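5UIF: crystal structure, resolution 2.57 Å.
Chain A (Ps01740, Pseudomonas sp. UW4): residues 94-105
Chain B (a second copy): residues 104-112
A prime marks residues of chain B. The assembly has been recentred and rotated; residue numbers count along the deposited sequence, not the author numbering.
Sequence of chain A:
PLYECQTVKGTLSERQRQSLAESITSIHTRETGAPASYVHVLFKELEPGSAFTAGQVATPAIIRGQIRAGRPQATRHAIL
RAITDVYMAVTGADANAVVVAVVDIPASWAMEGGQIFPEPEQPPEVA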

ATOM      1  N   ASP A  94      -2.228 -18.006 -13.239  1.00 49.73           N
ATOM      2  CA  ASP A  94      -0.891 -18.388 -13.674  1.00 52.20           C
ATOM      3  C   ASP A  94       0.140 -17.909 -12.657  1.00 49.24           C
ATOM      4  O   ASP A  94       0.013 -16.819 -12.101  1.00 47.78           O
ATOM      5  N   ALA A  95       1.160 -18.730 -12.424  1.00 49.09           N
ATOM      6  CA  ALA A  95       2.218 -18.400 -11.474  1.00 47.91           C
ATOM      7  C   ALA A  95       2.965 -17.137 -11.890  1.00 49.49           C
ATOM      8  O   ALA A  95       3.485 -16.405 -11.047  1.00 48.86           O
ATOM      9  N   ASN A  96       3.012 -16.887 -13.195  1.00 51.43           N
ATOM     10  CA  ASN A  96       3.673 -15.702 -13.729  1.00 52.78           C
ATOM     11  C   ASN A  96       2.804 -14.456 -13.607  1.00 50.97           C
ATOM     12  O   ASN A  96       3.251 -13.346 -13.895  1.00 51.54           O
ATOM     13  N   ALA A  97       1.558 -14.646 -13.182  1.00 49.17           N
ATOM     14  CA  ALA A  97       0.634 -13.534 -12.994  1.00 48.35           C
ATOM     15  C   ALA A  97       0.221 -13.412 -11.529  1.00 45.78           C
ATOM     16  O   ALA A  97      -0.805 -12.812 -11.209  1.00 44.68           O
ATOM     17  N   VAL A  98       1.029 -13.990 -10.646  1.00 44.74           N
ATOM     18  CA  VAL A  98       0.782 -13.921  -9.211  1.00 42.30           C
ATOM     19  C   VAL A  98       2.045 -13.493  -8.469  1.00 42.57           C
ATOM     20  O   VAL A  98       3.099 -14.113  -8.614  1.00 44.27           O
ATOM     21  N   VAL A  99       1.937 -12.430  -7.678  1.00 41.57           N
ATOM     22  CA  VAL A  99       3.078 -11.918  -6.926  1.00 42.14           C
ATOM     23  C   VAL A  99       2.762 -11.827  -5.437  1.00 41.39           C
ATOM     24  O   VAL A  99       1.776 -11.206  -5.040  1.00 40.92           O
ATOM     25  N   VAL A 100       3.600 -12.453  -4.618  1.00 41.74           N
ATOM     26  CA  VAL A 100       3.426 -12.424  -3.170  1.00 40.61           C
ATOM     27  C   VAL A 100       4.664 -11.845  -2.491  1.00 41.20           C
ATOM     28  O   VAL A 100       5.790 -12.232  -2.804  1.00 42.64           O
ATOM     29  N   ALA A 101       4.450 -10.916  -1.564  1.00 40.17           N
ATOM     30  CA  ALA A 101       5.550 -10.285  -0.843  1.00 40.41           C
ATOM     31  C   ALA A 101       5.272 -10.217   0.657  1.00 40.17           C
ATOM     32  O   ALA A 101       4.211  -9.760   1.083  1.00 38.78           O
ATOM     33  N   VAL A 102       6.233 -10.678   1.452  1.00 42.05           N
ATOM     34  CA  VAL A 102       6.122 -10.633   2.905  1.00 42.75           C
ATOM     35  C   VAL A 102       7.277  -9.832   3.497  1.00 44.68           C
ATOM     36  O   VAL A 102       8.400 -10.328   3.602  1.00 47.04           O
ATOM     37  N   VAL A 103       6.999  -8.591   3.882  1.00 44.55           N
ATOM     38  CA  VAL A 103       8.040  -7.699   4.384  1.00 47.47           C
ATOM     39  C   VAL A 103       8.062  -7.628   5.910  1.00 49.66           C
ATOM     40  O   VAL A 103       7.038  -7.809   6.570  1.00 48.21           O
ATOM     41  N   ASP A 104       9.243  -7.365   6.461  1.00 53.52           N
ATOM     42  CA  ASP A 104       9.410  -7.239   7.903  1.00 56.54           C
ATOM     43  C   ASP A 104       9.078  -5.834   8.384  1.00 58.04           C
ATOM     44  O   ASP A 104       9.528  -4.845   7.806  1.00 59.31           O
ATOM     45  N   ILE A 105       8.284  -5.757   9.444  1.00 58.71           N
ATOM     46  CA  ILE A 105       7.990  -4.491  10.096  1.00 59.67           C
ATOM     47  C   ILE A 105       8.468  -4.544  11.540  1.00 63.44           C
ATOM     48  O   ILE A 105       8.064  -5.432  12.293  1.00 64.49           O
TER
ATOM     49  N   ASP B 104      12.990  -0.447  -1.676  1.00 49.91           N
ATOM     50  CA  ASP B 104      13.654  -1.727  -1.898  1.00 52.69           C
ATOM     51  C   ASP B 104      12.956  -2.878  -1.183  1.00 55.09           C
ATOM     52  O   ASP B 104      12.481  -2.732  -0.056  1.00 56.12           O
ATOM     53  N   ILE B 105      12.898  -4.021  -1.856  1.00 56.67           N
ATOM     54  CA  ILE B 105      12.421  -5.257  -1.253  1.00 58.90           C
ATOM     55  C   ILE B 105      13.401  -6.377  -1.573  1.00 61.44           C
ATOM     56  O   ILE B 105      13.596  -6.711  -2.740  1.00 62.98           O
ATOM     57  N   PRO B 106      14.033  -6.949  -0.536  1.00 71.60           N
ATOM     58  CA  PRO B 106      14.987  -8.050  -0.718  1.00 73.00           C
ATOM     59  C   PRO B 106      14.381  -9.199  -1.518  1.00 73.09           C
ATOM     60  O   PRO B 106      13.199  -9.499  -1.352  1.00 71.28           O
ATOM     61  N   ALA B 107      15.185  -9.821  -2.375  1.00 75.49           N
ATOM     62  CA  ALA B 107      14.711 -10.882  -3.261  1.00 76.11           C
ATOM     63  C   ALA B 107      14.090 -12.040  -2.486  1.00 74.92           C
ATOM     64  O   ALA B 107      13.227 -12.751  -3.000  1.00 74.71           O
ATOM     65  N   SER B 108      14.529 -12.218  -1.244  1.00 74.45           N
ATOM     66  CA  SER B 108      14.025 -13.289  -0.395  1.00 74.92           C
ATOM     67  C   SER B 108      12.629 -12.984   0.145  1.00 71.55           C
ATOM     68  O   SER B 108      11.959 -13.865   0.682  1.00 71.93           O
ATOM     69  N   TRP B 109      12.196 -11.736  -0.001  1.00 68.27           N
ATOM     70  CA  TRP B 109      10.935 -11.295   0.586  1.00 65.38           C
ATOM     71  C   TRP B 109       9.780 -11.350  -0.408  1.00 63.10           C
ATOM     72  O   TRP B 109       8.618 -11.200  -0.029  1.00 62.20           O
ATOM     73  N   ALA B 110      10.100 -11.566  -1.679  1.00 62.79           N
ATOM     74  CA  ALA B 110       9.080 -11.644  -2.716  1.00 61.57           C
ATOM     75  C   ALA B 110       9.133 -12.982  -3.442  1.00 62.94           C
ATOM     76  O   ALA B 110      10.165 -13.652  -3.458  1.00 64.42           O
ATOM     77  N   MET B 111       8.009 -13.366  -4.038  1.00 63.07           N
ATOM     78  CA  MET B 111       7.932 -14.588  -4.829  1.00 65.90           C
ATOM     79  C   MET B 111       6.993 -14.397  -6.015  1.00 66.16           C
ATOM     80  O   MET B 111       5.863 -13.936  -5.852  1.00 64.54           O
ATOM     81  N   GLU B 112       7.462 -14.752  -7.205  1.00 68.78           N
ATOM     82  CA  GLU B 112       6.681 -14.556  -8.422  1.00 69.80           C
ATOM     83  C   GLU B 112       7.052 -15.575  -9.492  1.00 72.84           C
ATOM     84  O   GLU B 112       8.211 -15.974  -9.608  1.00 75.01           O
TER

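The two stretches meet as antiparallel strands, and backbone hydrogen bonds set the frame in which the side chains pack. Val100 and Met111′ form a hydrogen-bonded pair: Val100 N donates to Met111′ O at 3.0 Å in an almost linear bond, and Met111′ N returns a bond to Val100 O at 2.8 Å. A third bond, from Val102 N to Trp109′ O at 2.9 Å, extends the ladder to the residue that carries the indole. Between these bonds lies the non-hydrogen-bonded pair Ala101 and Ala110′. Their small side chains accompany a close approach, with Ala101 CA 4.2 Å from Ala110′ CA, and two CA-H...O contacts supplement the ladder: Ala110′ CA lies 3.3 Å from Val100 O, and Ala101 CA lies 3.3 Å from Trp109′ O.

The two bridge pairs place their side chains on different faces of the sheet. The methyl groups of Ala101 and Ala110′ share one face, CB to CB 4.4 Å. Val100, in the t rotamer, and Met111′ project from the other. Met111′ is extended through its first two torsions (t, t) before chi3 turns to m, and its end leads away from chain A, so the thioether does not reach across the pairing. Further along, Val103 points its CA-to-CB bond sideways but adopts the m rotamer, and its CG1 approaches two residues of chain B. Val103 CG1 lies 4.3 Å from CD1 of Ile105′, whose CA-to-CB bond points toward chain A and whose m, t conformation carries the terminal methyl to this contact, and 3.7 Å from CE3 of Trp109′.

Trp109′ makes the most extensive side-chain contribution, with 109 Å² of the residue covered by chain A out of 517 Å² buried over both stretches. Its CA-to-CB bond points sideways, yet with chi1 at -66° (m) and chi2 at 16° the end of the indole comes nearer to the opposing strand and lies along Val102 to Asp104. Much of what it meets is main chain: Trp109′ CE3 is 3.5 Å from Val103 CA, and Trp109′ CZ3 is 3.3 Å from Asp104 N. The six-membered ring also packs against the aliphatic part of Asp104, with Trp109′ CH2 3.6 Å from Asp104 CB. Asp104 itself is in the m rotamer, and both its carboxylate oxygens are hydrogen-bonded elsewhere in the structure.

Polar side chains form no hydrogen bond or salt bridge between the stretches. Glu112′, with chi1 at 47° (p) and chi2 at -169° (t), places its OE1 3.7 Å from CG2 of Val99, a t-rotamer valine; this is a van der Waals contact of the carboxylate with a methyl group. Near the start of the chain A stretch, Asp94 OD1 accepts a hydrogen bond from Asn96 N at 3.1 Å, a contact within the turn that precedes the strand. The pairing therefore rests on main-chain hydrogen bonds and apolar packing, with the indole covering the strand beyond the last of those bonds.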

ATOM      1  CB  ASP A  94      -0.591 -17.808 -15.060  1.00 57.51           C
ATOM      2  CG  ASP A  94       0.615 -18.457 -15.724  1.00 63.02           C
ATOM      3  OD1 ASP A  94       1.543 -18.890 -15.010  1.00 62.99           O
ATOM      4  OD2 ASP A  94       0.631 -18.532 -16.970  1.00 68.19           O
ATOM      5  CB  ALA A  95       3.185 -19.564 -11.336  1.00 49.01           C
ATOM      6  CB  ASN A  96       4.062 -15.924 -15.191  1.00 57.13           C
ATOM      7  CG  ASN A  96       5.105 -17.011 -15.357  1.00 60.45           C
ATOM      8  OD1 ASN A  96       5.980 -17.182 -14.509  1.00 61.45           O
ATOM      9  ND2 ASN A  96       5.015 -17.755 -16.454  1.00 63.11           N
ATOM     10  CB  ALA A  97      -0.591 -13.704 -13.880  1.00 49.58           C
ATOM     11  CB  VAL A  98       0.299 -15.274  -8.650  1.00 41.66           C
ATOM     12  CG1 VAL A  98       0.260 -15.236  -7.132  1.00 40.08           C
ATOM     13  CG2 VAL A  98      -1.067 -15.629  -9.215  1.00 41.93           C
ATOM     14  CB  VAL A  99       3.513 -10.528  -7.435  1.00 42.50           C
ATOM     15  CG1 VAL A  99       4.625  -9.966  -6.563  1.00 42.71           C
ATOM     16  CG2 VAL A  99       3.955 -10.607  -8.889  1.00 44.48           C
ATOM     17  CB  VAL A 100       3.141 -13.831  -2.604  1.00 41.26           C
ATOM     18  CG1 VAL A 100       2.910 -13.765  -1.100  1.00 40.71           C
ATOM     19  CG2 VAL A 100       1.942 -14.452  -3.302  1.00 41.00           C
ATOM     20  CB  ALA A 101       5.814  -8.893  -1.395  1.00 39.65           C
ATOM     21  CB  VAL A 102       6.107 -12.047   3.520  1.00 44.19           C
ATOM     22  CG1 VAL A 102       6.008 -11.968   5.035  1.00 44.87           C
ATOM     23  CG2 VAL A 102       4.954 -12.861   2.952  1.00 42.70           C
ATOM     24  CB  VAL A 103       7.877  -6.274   3.819  1.00 46.24           C
ATOM     25  CG1 VAL A 103       8.067  -6.279   2.310  1.00 45.93           C
ATOM     26  CG2 VAL A 103       6.516  -5.709   4.188  1.00 43.67           C
ATOM     27  CB  ASP A 104      10.839  -7.600   8.317  1.00 60.06           C
ATOM     28  CG  ASP A 104      11.062  -9.095   8.400  1.00 61.43           C
ATOM     29  OD1 ASP A 104      10.068  -9.839   8.538  1.00 59.84           O
ATOM     30  OD2 ASP A 104      12.232  -9.528   8.333  1.00 64.41           O
ATOM     31  CB  ILE A 105       6.485  -4.161  10.069  1.00 57.70           C
ATOM     32  CG1 ILE A 105       5.967  -4.139   8.629  1.00 55.83           C
ATOM     33  CG2 ILE A 105       6.217  -2.832  10.758  1.00 58.24           C
ATOM     34  CD1 ILE A 105       6.611  -3.078   7.765  1.00 56.46           C
TER
ATOM     35  CB  ASP B 104      15.114  -1.662  -1.444  1.00 54.34           C
ATOM     36  CG  ASP B 104      15.973  -0.819  -2.360  1.00 54.48           C
ATOM     37  OD1 ASP B 104      15.606  -0.663  -3.544  1.00 53.65           O
ATOM     38  OD2 ASP B 104      17.022  -0.317  -1.902  1.00 55.86           O
ATOM     39  CB  ILE B 105      11.018  -5.649  -1.756  1.00 59.14           C
ATOM     40  CG1 ILE B 105       9.988  -4.588  -1.369  1.00 58.86           C
ATOM     41  CG2 ILE B 105      10.613  -7.006  -1.197  1.00 60.90           C
ATOM     42  CD1 ILE B 105       8.577  -4.934  -1.787  1.00 59.34           C
ATOM     43  CB  PRO B 106      15.302  -8.482   0.716  1.00 72.93           C
ATOM     44  CG  PRO B 106      15.051  -7.262   1.535  1.00 71.40           C
ATOM     45  CD  PRO B 106      13.892  -6.570   0.880  1.00 70.42           C
ATOM     46  CB  ALA B 107      15.851 -11.384  -4.137  1.00 79.61           C
ATOM     47  CB  SER B 108      14.985 -13.534   0.770  1.00 77.30           C
ATOM     48  OG  SER B 108      16.318 -13.677   0.313  1.00 80.84           O
ATOM     49  CB  TRP B 109      11.072  -9.874   1.141  1.00 64.34           C
ATOM     50  CG  TRP B 109      12.007  -9.763   2.313  1.00 65.64           C
ATOM     51  CD1 TRP B 109      12.941 -10.676   2.711  1.00 67.83           C
ATOM     52  CD2 TRP B 109      12.088  -8.676   3.245  1.00 65.00           C
ATOM     53  NE1 TRP B 109      13.600 -10.223   3.827  1.00 67.98           N
ATOM     54  CE2 TRP B 109      13.096  -9.000   4.175  1.00 66.29           C
ATOM     55  CE3 TRP B 109      11.408  -7.462   3.379  1.00 63.56           C
ATOM     56  CZ2 TRP B 109      13.439  -8.151   5.226  1.00 65.72           C
ATOM     57  CZ3 TRP B 109      11.750  -6.623   4.424  1.00 63.07           C
ATOM     58  CH2 TRP B 109      12.757  -6.971   5.333  1.00 64.09           C
ATOM     59  CB  ALA B 110       9.239 -10.499  -3.704  1.00 61.11           C
ATOM     60  CB  MET B 111       7.469 -15.765  -3.967  1.00 66.84           C
ATOM     61  CG  MET B 111       7.412 -17.092  -4.707  1.00 69.56           C
ATOM     62  SD  MET B 111       6.926 -18.470  -3.648  1.00 85.77           S
ATOM     63  CE  MET B 111       8.337 -18.561  -2.549  1.00 65.95           C
ATOM     64  CB  GLU B 112       6.885 -13.138  -8.951  1.00 70.16           C
ATOM     65  CG  GLU B 112       8.341 -12.725  -8.997  1.00 72.38           C
ATOM     66  CD  GLU B 112       8.523 -11.248  -9.263  1.00 72.69           C
ATOM     67  OE1 GLU B 112       7.540 -10.580  -9.647  1.00 72.23           O
ATOM     68  OE2 GLU B 112       9.651 -10.753  -9.074  1.00 73.71           O
TER